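Local coordinates for DUF2235 domain-containing protein (Pseudomonas aeruginosa, PDB 4O5P) that probably hydrolyses membrane phospholipids as a toxic effector delivered by the type VI secretion system, using an alpha/beta-hydrolase catalytic domain, at residues L32-D37 with A64-L69; F112-P117 with L150-D155; L157-T160 with S164-K167; K197-A202 with L250-R255. One frame throughout, in Å; residues are numbered along the deposited sequence.

Contact 1 (L32-D37 with A64-L69); sequences LKQQSD and AIHITL
H66 on strand 62-71 meets the backbone carbonyl of Q34, and A64 two residues earlier meets D37, in a small buried contact between the break separating helices 24-34 and 36-43 and one side of the central sheet. That sheet is the mostly parallel one expected of the alpha/beta-hydrolase fold, and strand 62-71 runs inside it, flanked by strands 111-116 and 225-236. H66 and A64 both project toward the helix break, while I65 between them points to the other side of the sheet and packs on helix 139-162. The imidazole of H66 turns an edge to the break: its NE2 gives a hydrogen bond to Q34 O, short at 2.8 Å but weak because the N-H...O angle is only 125°. Q34 O lies near the ring plane but displaced toward H66 CE1, 3.2 Å away, which accounts for the bent angle. On the other ring nitrogen, ND1 is bonded to the hydroxyl of Y232, and the two partners together should fix the rotation of the imidazole. Q34 uses its carbonyl and CB here, CB standing 4.1 Å from H66 CE1; its amide leads away to R437. D37 points its CB at the strand, and with CG beside the backbone N (chi1 -79°) the carboxylate is carried past A64 to R230 of strand 225-236, its salt-bridge partner, so the second helix is held to two adjacent strands. The methyl of A64 packs against D37, its CB lying 4.0 Å from D37 CB and 3.6 Å from D37 OD2.

Contact 2 (F112-P117 with L150-D155); sequences FKYYCP and LVQLVD
Y114 sends its ring out from strand 111-116 with CG beside the backbone N and anti to the carbonyl carbon (chi1 -61°), to where the backbone of helix 139-162 holds the CB of Q152 over the ring centre; a bend at chi2 then folds the Q152 amide back beside the ring. The CB of Q152 stands 3.7 Å from the centroid of the Y114 ring and close to the ring normal, a well-centred CH-pi contact. The Q152 amide is turned steeply against the ring, the planes 77° apart. Its OE1 lies above the ring plane on the same side as CB, out beyond the CD1-CE1 side and 3.3 Å from Y114 CE1; NE2 faces back along its own helix and is bonded to W148 O. One turn further on, D155 stretches in the other sense, CG anti to the backbone N (chi1 -176°), and receives the phenol. Y114 OH donates to D155 OD2 over 3.1 Å, and OD2 accepts it with its anti lone pair, the one directed away from OD1. This is strand-to-helix packing in the alpha/beta-hydrolase fold, where helix 139-162 covers one side of the central sheet at the strand 111-116 edge. L153, the residue after Q152, faces I67 of the neighbouring strand and L250 of helix 238-254, so the aromatic contact borders an apolar layer. The carboxylate of D155 serves two partners, one on each oxygen: OD2 takes the tyrosine, whereas OD1 accepts the backbone N-H of L166 in the loop beyond the helix. Y114 OH lies 3.2 Å from Q152 O.

Contact 3 (L157-T160 with S164-K167); sequences LFYT and SRLK
Y159, near the C-terminal end of helix 139-162, and S164, just past that end, bring their CA atoms to 4.9 Å as the chain doubles back in an extended course, and S164 O comes 3.1 Å from Y159 CA in a CA-H...O contact. F158 and Y159 both hold CG anti to the backbone N (chi1 -167° and -173°), yet their rings part to meet different residues of the returning loop. L166 lays CD2 over the middle of the F158 ring, 4.0 Å from the centroid and nearly on the ring normal, a CH-pi contact. The hydroxyl of S164 approaches the same ring obliquely, with OG 3.2 Å from F158 CE2. R165 runs alongside Y159, pointing the same way, and turns its guanidinium edge to the tyrosine, the two planes 85° apart. What holds R165 there is a salt bridge to D104 of helix 104-108, which also packs on Y159; the 3.0 Å between R165 NH2 and Y159 CE2 is short, and its exact value is doubtful. The result is a loop connecting two consecutive helices on the sheet-covering layer of the alpha/beta-hydrolase fold, folding back over the last turns of helix 139-162 before K167 takes the N-cap position of helix 168-178.

Contact 4 (K197-A202 with L250-R255); sequences KKRRAA and LQELTR
R199 and E252 pair across two packed helices in a side-on salt bridge that satisfies both carboxylate oxygens. R199 NE donates to E252 OE2 at 3.2 Å, and R199 NH2 donates to E252 OE1 at 3.1 Å with an N-H...O angle of 155°. Both acceptors offer their syn lone pairs, and guanidinium and carboxylate are nearly coplanar, 17° apart; a weak third bond links NH2 to OE2. The arginine chain bends at chi3 to present this edge, and its guanidinium also makes a cation-pi contact with W249. R200 extends toward the end of helix 238-254, where its NH2 gives a weak bond, 3.5 Å long, to L253 O. Between these polar groups L253 CD2 fits against the neighbouring helix, 3.8 Å from R200 CA, and lies over one face of the R200 guanidinium. T254 settles its hydroxyl within its own helix, OG1 donating to L250 O at 2.8 Å. The axes of segments 197-202 and 250-254 stand 10.6 Å apart and cross at -56°, so contact is confined to about a turn of each, joining helix 195-219 to the helix that follows the probable nucleophile elbow of an alpha/beta-hydrolase.

How the contacts relate
Contacts 1 and 2 share the sheet: strands 62-71 and 111-116 pair through H66 O to F112 N and T68 O to Y114 N, each 2.9 Å, with contact centres about 16 Å apart. Contacts 2 and 3 share helix 139-162, and V151 joins them, its CG1 3.7 Å from L166 CD1; their centres are about 11 Å apart. Contact 4 lies beside contact 2, centres about 16 Å apart, joined through L150 and L153 against L250 and L253. It stays clear of contact 3, with nearest atoms about 9 Å apart. Helix 238-254 of contact 4 begins directly after S237, the probable nucleophile of a triad with H379 and D281.

Contact 1 (L32-D37 with A64-L69)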
loop_
_atom_site.group_PDB
_atom_site.type_symbol
_atom_site.label_atom_id
_atom_site.label_comp_id
_atom_site.label_asym_id
_atom_site.label_seq_id
_atom_site.Cartn_x
_atom_site.Cartn_y
_atom_site.Cartn_z
ATOM N N LEU A 32 10.980 -18.920 23.767
ATOM C CA LEU A 32 12.010 -19.877 23.368
ATOM C C LEU A 32 12.573 -19.558 21.988
ATOM O O LEU A 32 13.794 -19.634 21.770
ATOM C CB LEU A 32 11.484 -21.326 23.394
ATOM C CG LEU A 32 11.110 -22.042 24.708
ATOM C CD1 LEU A 32 11.360 -23.543 24.635
ATOM C CD2 LEU A 32 11.761 -21.436 25.958
ATOM N N LYS A 33 11.682 -19.204 21.063
ATOM C CA LYS A 33 12.099 -18.772 19.729
ATOM C C LYS A 33 12.936 -17.500 19.787
ATOM O O LYS A 33 13.957 -17.382 19.098
ATOM C CB LYS A 33 10.884 -18.563 18.813
ATOM C CG LYS A 33 10.505 -19.809 18.051
ATOM C CD LYS A 33 9.316 -19.591 17.138
ATOM C CE LYS A 33 8.603 -20.918 16.925
ATOM N NZ LYS A 33 7.767 -20.929 15.683
ATOM N N GLN A 34 12.506 -16.541 20.598
ATOM C CA GLN A 34 13.290 -15.313 20.737
ATOM C C GLN A 34 14.701 -15.543 21.283
ATOM O O GLN A 34 15.627 -14.803 20.941
ATOM C CB GLN A 34 12.543 -14.311 21.604
ATOM C CG GLN A 34 11.302 -13.778 20.917
ATOM C CD GLN A 34 10.300 -13.260 21.903
ATOM O OE1 GLN A 34 10.628 -13.045 23.066
ATOM N NE2 GLN A 34 9.059 -13.071 21.455
ATOM N N GLN A 35 14.862 -16.573 22.115
ATOM C CA GLN A 35 16.139 -16.837 22.780
ATOM C C GLN A 35 16.965 -17.928 22.098
ATOM O O GLN A 35 17.867 -18.496 22.717
ATOM C CB GLN A 35 15.913 -17.258 24.234
ATOM C CG GLN A 35 15.131 -16.297 25.102
ATOM C CD GLN A 35 14.815 -16.913 26.459
ATOM O OE1 GLN A 35 14.990 -18.120 26.662
ATOM N NE2 GLN A 35 14.354 -16.088 27.395
ATOM N N SER A 36 16.669 -18.235 20.839
ATOM C CA SER A 36 17.356 -19.340 20.161
ATOM C C SER A 36 18.839 -19.042 19.903
ATOM O O SER A 36 19.704 -19.913 20.100
ATOM C CB SER A 36 16.636 -19.736 18.862
ATOM O OG SER A 36 16.631 -18.674 17.922
ATOM N N ASP A 37 19.128 -17.816 19.476
ATOM C CA ASP A 37 20.506 -17.371 19.278
ATOM C C ASP A 37 21.371 -17.556 20.531
ATOM O O ASP A 37 22.479 -18.113 20.459
ATOM C CB ASP A 37 20.526 -15.904 18.840
ATOM C CG ASP A 37 20.214 -15.736 17.365
ATOM O OD1 ASP A 37 20.815 -16.463 16.543
ATOM O OD2 ASP A 37 19.369 -14.879 17.026
ATOM N N ALA A 64 20.449 -11.369 21.297
ATOM C CA ALA A 64 20.154 -11.039 19.909
ATOM C C ALA A 64 19.477 -9.680 19.900
ATOM O O ALA A 64 18.955 -9.229 20.928
ATOM C CB ALA A 64 19.272 -12.084 19.279
ATOM N N ILE A 65 19.510 -9.008 18.757
ATOM C CA ILE A 65 18.769 -7.761 18.621
ATOM C C ILE A 65 17.495 -8.068 17.850
ATOM O O ILE A 65 17.556 -8.563 16.722
ATOM C CB ILE A 65 19.606 -6.679 17.902
ATOM C CG1 ILE A 65 20.968 -6.560 18.586
ATOM C CG2 ILE A 65 18.877 -5.326 17.902
ATOM C CD1 ILE A 65 21.860 -5.536 17.977
ATOM N N HIS A 66 16.347 -7.812 18.470
ATOM C CA HIS A 66 15.067 -8.143 17.849
ATOM C C HIS A 66 14.392 -6.838 17.466
ATOM O O HIS A 66 14.211 -5.954 18.311
ATOM C CB HIS A 66 14.178 -8.952 18.806
ATOM C CG HIS A 66 14.688 -10.333 19.105
ATOM N ND1 HIS A 66 14.351 -11.437 18.343
ATOM C CD2 HIS A 66 15.479 -10.794 20.104
ATOM C CE1 HIS A 66 14.924 -12.513 18.852
ATOM N NE2 HIS A 66 15.608 -12.152 19.926
ATOM N N ILE A 67 14.037 -6.709 16.185
ATOM C CA ILE A 67 13.551 -5.434 15.668
ATOM C C ILE A 67 12.234 -5.590 14.923
ATOM O O ILE A 67 12.157 -6.322 13.941
ATOM C CB ILE A 67 14.545 -4.813 14.684
ATOM C CG1 ILE A 67 15.919 -4.610 15.335
ATOM C CG2 ILE A 67 14.002 -3.499 14.129
ATOM C CD1 ILE A 67 17.040 -4.396 14.323
ATOM N N THR A 68 11.207 -4.887 15.386
ATOM C CA THR A 68 9.951 -4.787 14.642
ATOM C C THR A 68 9.891 -3.458 13.875
ATOM O O THR A 68 10.160 -2.393 14.450
ATOM C CB THR A 68 8.746 -4.877 15.587
ATOM O OG1 THR A 68 8.810 -6.096 16.346
ATOM C CG2 THR A 68 7.445 -4.844 14.801
ATOM N N LEU A 69 9.524 -3.527 12.590
ATOM C CA LEU A 69 9.345 -2.364 11.719
ATOM C C LEU A 69 7.957 -2.421 11.053
ATOM O O LEU A 69 7.626 -3.398 10.402
ATOM C CB LEU A 69 10.432 -2.369 10.639
ATOM C CG LEU A 69 10.525 -1.230 9.632
ATOM C CD1 LEU A 69 10.525 0.092 10.355
ATOM C CD2 LEU A 69 11.797 -1.346 8.787
#

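Contact 2 (F112-P117 with L150-D155)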
loop_
_atom_site.group_PDB
_atom_site.type_symbol
_atom_site.label_atom_id
_atom_site.label_comp_id
_atom_site.label_asym_id
_atom_site.label_seq_id
_atom_site.Cartn_x
_atom_site.Cartn_y
_atom_site.Cartn_z
ATOM N N PHE A 112 13.635 -3.586 19.969
ATOM C CA PHE A 112 13.352 -2.248 19.437
ATOM C C PHE A 112 12.101 -2.306 18.566
ATOM O O PHE A 112 11.816 -3.342 17.963
ATOM C CB PHE A 112 14.509 -1.785 18.545
ATOM C CG PHE A 112 15.802 -1.601 19.273
ATOM C CD1 PHE A 112 16.641 -2.681 19.519
ATOM C CD2 PHE A 112 16.190 -0.335 19.699
ATOM C CE1 PHE A 112 17.845 -2.500 20.207
ATOM C CE2 PHE A 112 17.382 -0.151 20.375
ATOM C CZ PHE A 112 18.209 -1.228 20.634
ATOM N N LYS A 113 11.357 -1.205 18.491
ATOM C CA LYS A 113 10.257 -1.117 17.525
ATOM C C LYS A 113 10.215 0.255 16.854
ATOM O O LYS A 113 10.570 1.279 17.466
ATOM C CB LYS A 113 8.901 -1.493 18.154
ATOM C CG LYS A 113 8.227 -0.415 18.982
ATOM C CD LYS A 113 7.008 -1.003 19.694
ATOM C CE LYS A 113 6.170 0.065 20.388
ATOM N NZ LYS A 113 5.004 -0.537 21.123
ATOM N N TYR A 114 9.804 0.260 15.585
ATOM C CA TYR A 114 9.799 1.466 14.781
ATOM C C TYR A 114 8.517 1.532 13.967
ATOM O O TYR A 114 8.043 0.507 13.454
ATOM C CB TYR A 114 11.005 1.478 13.841
ATOM C CG TYR A 114 12.342 1.465 14.552
ATOM C CD1 TYR A 114 12.909 2.640 15.022
ATOM C CD2 TYR A 114 13.042 0.277 14.737
ATOM C CE1 TYR A 114 14.147 2.641 15.663
ATOM C CE2 TYR A 114 14.268 0.259 15.380
ATOM C CZ TYR A 114 14.813 1.447 15.841
ATOM O OH TYR A 114 16.035 1.435 16.472
ATOM N N TYR A 115 7.953 2.730 13.855
ATOM C CA TYR A 115 6.728 2.927 13.085
ATOM C C TYR A 115 6.973 3.914 11.969
ATOM O O TYR A 115 7.541 4.977 12.192
ATOM C CB TYR A 115 5.594 3.462 13.976
ATOM C CG TYR A 115 4.394 3.930 13.174
ATOM C CD1 TYR A 115 3.457 3.021 12.683
ATOM C CD2 TYR A 115 4.214 5.280 12.880
ATOM C CE1 TYR A 115 2.365 3.445 11.933
ATOM C CE2 TYR A 115 3.135 5.712 12.131
ATOM C CZ TYR A 115 2.221 4.796 11.658
ATOM O OH TYR A 115 1.139 5.229 10.931
ATOM N N CYS A 116 6.531 3.576 10.767
ATOM C CA CYS A 116 6.635 4.499 9.651
ATOM C C CYS A 116 5.232 4.887 9.139
ATOM O O CYS A 116 4.475 4.020 8.695
ATOM C CB CYS A 116 7.466 3.851 8.546
ATOM S SG CYS A 116 7.691 4.869 7.088
ATOM N N PRO A 117 4.886 6.190 9.198
ATOM C CA PRO A 117 3.596 6.667 8.672
ATOM C C PRO A 117 3.407 6.377 7.197
ATOM O O PRO A 117 4.374 6.256 6.441
ATOM C CB PRO A 117 3.652 8.189 8.881
ATOM C CG PRO A 117 5.079 8.512 9.228
ATOM C CD PRO A 117 5.677 7.279 9.809
ATOM N N LEU A 150 15.559 1.197 6.503
ATOM C CA LEU A 150 16.939 0.712 6.543
ATOM C C LEU A 150 17.787 1.424 7.615
ATOM O O LEU A 150 18.471 0.765 8.400
ATOM C CB LEU A 150 17.587 0.793 5.155
ATOM C CG LEU A 150 17.009 -0.200 4.140
ATOM C CD1 LEU A 150 17.462 0.108 2.721
ATOM C CD2 LEU A 150 17.395 -1.631 4.533
ATOM N N VAL A 151 17.693 2.753 7.674
ATOM C CA VAL A 151 18.426 3.538 8.671
ATOM C C VAL A 151 18.093 3.121 10.103
ATOM O O VAL A 151 18.985 3.065 10.958
ATOM C CB VAL A 151 18.188 5.057 8.489
ATOM C CG1 VAL A 151 18.869 5.863 9.600
ATOM C CG2 VAL A 151 18.682 5.503 7.123
ATOM N N GLN A 152 16.823 2.804 10.363
ATOM C CA GLN A 152 16.409 2.432 11.721
ATOM C C GLN A 152 17.143 1.213 12.278
ATOM O O GLN A 152 17.296 1.078 13.502
ATOM C CB GLN A 152 14.901 2.202 11.791
ATOM C CG GLN A 152 14.103 3.429 11.438
ATOM C CD GLN A 152 14.701 4.687 12.028
ATOM O OE1 GLN A 152 14.657 4.897 13.240
ATOM N NE2 GLN A 152 15.280 5.517 11.181
ATOM N N LEU A 153 17.585 0.335 11.380
ATOM C CA LEU A 153 18.362 -0.839 11.744
ATOM C C LEU A 153 19.735 -0.395 12.247
ATOM O O LEU A 153 20.277 -0.922 13.243
ATOM C CB LEU A 153 18.543 -1.732 10.517
ATOM C CG LEU A 153 17.326 -2.370 9.829
ATOM C CD1 LEU A 153 17.816 -3.400 8.820
ATOM C CD2 LEU A 153 16.370 -3.015 10.822
ATOM N N VAL A 154 20.291 0.578 11.531
ATOM C CA VAL A 154 21.563 1.163 11.897
ATOM C C VAL A 154 21.405 1.761 13.294
ATOM O O VAL A 154 22.250 1.538 14.160
ATOM C CB VAL A 154 22.023 2.233 10.877
ATOM C CG1 VAL A 154 23.170 3.063 11.446
ATOM C CG2 VAL A 154 22.448 1.597 9.566
ATOM N N ASP A 155 20.305 2.489 13.504
ATOM C CA ASP A 155 19.988 3.109 14.789
ATOM C C ASP A 155 19.908 2.093 15.922
ATOM O O ASP A 155 20.449 2.320 16.995
ATOM C CB ASP A 155 18.667 3.879 14.699
ATOM C CG ASP A 155 18.335 4.624 15.985
ATOM O OD1 ASP A 155 19.023 5.617 16.286
ATOM O OD2 ASP A 155 17.382 4.232 16.697
#

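Contact 3 (L157-T160 with S164-K167)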
loop_
_atom_site.group_PDB
_atom_site.type_symbol
_atom_site.label_atom_id
_atom_site.label_comp_id
_atom_site.label_asym_id
_atom_site.label_seq_id
_atom_site.Cartn_x
_atom_site.Cartn_y
_atom_site.Cartn_z
ATOM N N LEU A 157 21.342 -0.897 16.106
ATOM C CA LEU A 157 22.687 -1.388 16.450
ATOM C C LEU A 157 23.474 -0.313 17.203
ATOM O O LEU A 157 24.102 -0.589 18.222
ATOM C CB LEU A 157 23.449 -1.827 15.192
ATOM C CG LEU A 157 24.693 -2.704 15.375
ATOM C CD1 LEU A 157 24.414 -3.852 16.342
ATOM C CD2 LEU A 157 25.185 -3.251 14.043
ATOM N N PHE A 158 23.417 0.910 16.682
ATOM C CA PHE A 158 24.103 2.068 17.230
ATOM C C PHE A 158 23.753 2.246 18.694
ATOM O O PHE A 158 24.630 2.492 19.519
ATOM C CB PHE A 158 23.679 3.308 16.441
ATOM C CG PHE A 158 24.528 4.524 16.679
ATOM C CD1 PHE A 158 25.755 4.664 16.043
ATOM C CD2 PHE A 158 24.075 5.555 17.495
ATOM C CE1 PHE A 158 26.536 5.788 16.242
ATOM C CE2 PHE A 158 24.852 6.696 17.702
ATOM C CZ PHE A 158 26.085 6.811 17.072
ATOM N N TYR A 159 22.472 2.114 19.028
ATOM C CA TYR A 159 22.061 2.225 20.424
ATOM C C TYR A 159 22.541 1.024 21.203
ATOM O O TYR A 159 22.941 1.152 22.365
ATOM C CB TYR A 159 20.543 2.340 20.571
ATOM C CG TYR A 159 20.099 2.624 21.999
ATOM C CD1 TYR A 159 19.878 1.591 22.908
ATOM C CD2 TYR A 159 19.906 3.927 22.434
ATOM C CE1 TYR A 159 19.478 1.856 24.206
ATOM C CE2 TYR A 159 19.509 4.202 23.718
ATOM C CZ TYR A 159 19.296 3.165 24.600
ATOM O OH TYR A 159 18.896 3.444 25.883
ATOM N N THR A 160 22.483 -0.144 20.574
ATOM C CA THR A 160 22.915 -1.357 21.248
ATOM C C THR A 160 24.356 -1.214 21.733
ATOM O O THR A 160 24.659 -1.529 22.882
ATOM C CB THR A 160 22.767 -2.587 20.352
ATOM O OG1 THR A 160 21.382 -2.761 20.008
ATOM C CG2 THR A 160 23.243 -3.824 21.079
ATOM N N SER A 164 23.509 5.589 22.490
ATOM C CA SER A 164 22.892 6.801 21.962
ATOM C C SER A 164 22.147 6.409 20.695
ATOM O O SER A 164 22.359 5.324 20.152
ATOM C CB SER A 164 23.945 7.864 21.657
ATOM O OG SER A 164 24.949 7.346 20.802
ATOM N N ARG A 165 21.268 7.276 20.220
ATOM C CA ARG A 165 20.557 6.988 18.984
ATOM C C ARG A 165 20.925 8.028 17.942
ATOM O O ARG A 165 21.387 9.117 18.295
ATOM C CB ARG A 165 19.048 6.963 19.231
ATOM C CG ARG A 165 18.626 7.607 20.548
ATOM C CD ARG A 165 17.273 7.076 21.032
ATOM N NE ARG A 165 17.383 6.061 22.086
ATOM C CZ ARG A 165 16.348 5.369 22.565
ATOM N NH1 ARG A 165 15.131 5.577 22.079
ATOM N NH2 ARG A 165 16.518 4.466 23.522
ATOM N N LEU A 166 20.734 7.700 16.666
ATOM C CA LEU A 166 21.092 8.628 15.589
ATOM C C LEU A 166 20.328 9.949 15.707
ATOM O O LEU A 166 19.131 9.963 15.987
ATOM C CB LEU A 166 20.848 7.992 14.222
ATOM C CG LEU A 166 21.614 6.707 13.884
ATOM C CD1 LEU A 166 21.120 6.139 12.555
ATOM C CD2 LEU A 166 23.114 6.951 13.832
ATOM N N LYS A 167 21.023 11.064 15.515
ATOM C CA LYS A 167 20.339 12.350 15.512
ATOM C C LYS A 167 19.474 12.491 14.261
ATOM O O LYS A 167 19.898 12.126 13.166
ATOM C CB LYS A 167 21.331 13.508 15.607
ATOM C CG LYS A 167 21.755 13.847 17.031
ATOM C CD LYS A 167 22.882 14.860 17.021
ATOM C CE LYS A 167 24.028 14.375 16.149
ATOM N NZ LYS A 167 24.450 13.003 16.534
#

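Contact 4 (K197-A202 with L250-R255)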
loop_
_atom_site.group_PDB
_atom_site.type_symbol
_atom_site.label_atom_id
_atom_site.label_comp_id
_atom_site.label_asym_id
_atom_site.label_seq_id
_atom_site.Cartn_x
_atom_site.Cartn_y
_atom_site.Cartn_z
ATOM N N LYS A 197 23.640 1.372 -5.503
ATOM C CA LYS A 197 24.921 2.022 -5.242
ATOM C C LYS A 197 24.799 3.109 -4.192
ATOM O O LYS A 197 25.625 3.188 -3.272
ATOM C CB LYS A 197 25.502 2.612 -6.527
ATOM C CG LYS A 197 26.015 1.579 -7.508
ATOM C CD LYS A 197 26.620 2.255 -8.740
ATOM C CE LYS A 197 27.183 1.223 -9.729
ATOM N NZ LYS A 197 28.334 0.453 -9.168
ATOM N N LYS A 198 23.774 3.949 -4.329
ATOM C CA LYS A 198 23.592 5.077 -3.418
ATOM C C LYS A 198 23.294 4.635 -1.984
ATOM O O LYS A 198 23.823 5.211 -1.033
ATOM C CB LYS A 198 22.508 6.024 -3.935
ATOM C CG LYS A 198 22.881 6.668 -5.262
ATOM C CD LYS A 198 22.083 7.929 -5.507
ATOM C CE LYS A 198 22.467 9.034 -4.550
ATOM N NZ LYS A 198 21.633 10.242 -4.786
ATOM N N ARG A 199 22.451 3.614 -1.838
ATOM C CA ARG A 199 22.105 3.076 -0.523
ATOM C C ARG A 199 23.332 2.451 0.159
ATOM O O ARG A 199 23.610 2.705 1.354
ATOM C CB ARG A 199 20.994 2.023 -0.655
ATOM C CG ARG A 199 19.670 2.581 -1.149
ATOM C CD ARG A 199 18.552 1.560 -1.040
ATOM N NE ARG A 199 18.656 0.459 -2.002
ATOM C CZ ARG A 199 18.193 0.495 -3.256
ATOM N NH1 ARG A 199 17.612 1.588 -3.735
ATOM N NH2 ARG A 199 18.328 -0.566 -4.043
ATOM N N ARG A 200 24.070 1.638 -0.595
ATOM C CA ARG A 200 25.278 1.017 -0.026
ATOM C C ARG A 200 26.305 2.061 0.390
ATOM O O ARG A 200 26.803 2.026 1.520
ATOM C CB ARG A 200 25.928 0.030 -0.990
ATOM C CG ARG A 200 27.147 -0.654 -0.383
ATOM C CD ARG A 200 27.718 -1.715 -1.292
ATOM N NE ARG A 200 26.796 -2.830 -1.501
ATOM C CZ ARG A 200 26.590 -3.813 -0.622
ATOM N NH1 ARG A 200 27.227 -3.822 0.545
ATOM N NH2 ARG A 200 25.740 -4.786 -0.907
ATOM N N ALA A 201 26.596 2.990 -0.526
ATOM C CA ALA A 201 27.526 4.084 -0.258
ATOM C C ALA A 201 27.130 4.844 0.996
ATOM O O ALA A 201 27.951 5.038 1.897
ATOM C CB ALA A 201 27.616 5.037 -1.459
ATOM N N ALA A 202 25.870 5.260 1.069
ATOM C CA ALA A 202 25.438 6.044 2.222
ATOM C C ALA A 202 25.523 5.264 3.531
ATOM O O ALA A 202 25.795 5.852 4.576
ATOM C CB ALA A 202 24.034 6.588 2.021
ATOM N N LEU A 250 17.408 -4.956 1.492
ATOM C CA LEU A 250 18.162 -5.405 2.644
ATOM C C LEU A 250 18.957 -6.645 2.253
ATOM O O LEU A 250 20.142 -6.780 2.601
ATOM C CB LEU A 250 17.235 -5.676 3.818
ATOM C CG LEU A 250 17.895 -6.211 5.089
ATOM C CD1 LEU A 250 18.966 -5.237 5.598
ATOM C CD2 LEU A 250 16.837 -6.450 6.149
ATOM N N GLN A 251 18.311 -7.537 1.509
ATOM C CA GLN A 251 18.986 -8.750 1.067
ATOM C C GLN A 251 20.181 -8.409 0.195
ATOM O O GLN A 251 21.266 -8.975 0.376
ATOM C CB GLN A 251 18.040 -9.665 0.298
ATOM C CG GLN A 251 18.666 -10.996 -0.032
ATOM C CD GLN A 251 17.805 -11.841 -0.943
ATOM O OE1 GLN A 251 17.018 -11.319 -1.746
ATOM N NE2 GLN A 251 17.952 -13.160 -0.833
ATOM N N GLU A 252 19.968 -7.486 -0.741
ATOM C CA GLU A 252 21.025 -6.975 -1.601
ATOM C C GLU A 252 22.186 -6.397 -0.774
ATOM O O GLU A 252 23.358 -6.638 -1.080
ATOM C CB GLU A 252 20.442 -5.918 -2.565
ATOM C CG GLU A 252 21.093 -4.536 -2.456
ATOM C CD GLU A 252 20.136 -3.366 -2.739
ATOM O OE1 GLU A 252 19.420 -3.404 -3.785
ATOM O OE2 GLU A 252 20.125 -2.404 -1.915
ATOM N N LEU A 253 21.856 -5.645 0.278
ATOM C CA LEU A 253 22.881 -5.005 1.109
ATOM C C LEU A 253 23.694 -5.965 1.984
ATOM O O LEU A 253 24.852 -5.685 2.325
ATOM C CB LEU A 253 22.232 -3.977 2.023
ATOM C CG LEU A 253 22.101 -2.573 1.450
ATOM C CD1 LEU A 253 21.044 -1.792 2.214
ATOM C CD2 LEU A 253 23.445 -1.873 1.533
ATOM N N THR A 254 23.081 -7.077 2.370
ATOM C CA THR A 254 23.669 -7.924 3.400
ATOM C C THR A 254 24.155 -9.278 2.889
ATOM O O THR A 254 24.859 -10.007 3.603
ATOM C CB THR A 254 22.661 -8.144 4.535
ATOM O OG1 THR A 254 21.479 -8.747 4.003
ATOM C CG2 THR A 254 22.306 -6.809 5.200
ATOM N N ARG A 255 23.749 -9.632 1.674
ATOM C CA ARG A 255 24.236 -10.847 1.033
ATOM C C ARG A 255 25.762 -10.769 0.915
ATOM O O ARG A 255 26.301 -9.937 0.180
ATOM C CB ARG A 255 23.585 -11.040 -0.343
ATOM C CG ARG A 255 24.242 -12.106 -1.227
ATOM C CD ARG A 255 23.490 -12.336 -2.539
ATOM N NE ARG A 255 22.688 -13.552 -2.469
ATOM C CZ ARG A 255 21.370 -13.564 -2.295
ATOM N NH1 ARG A 255 20.711 -12.413 -2.212
ATOM N NH2 ARG A 255 20.714 -14.718 -2.218
#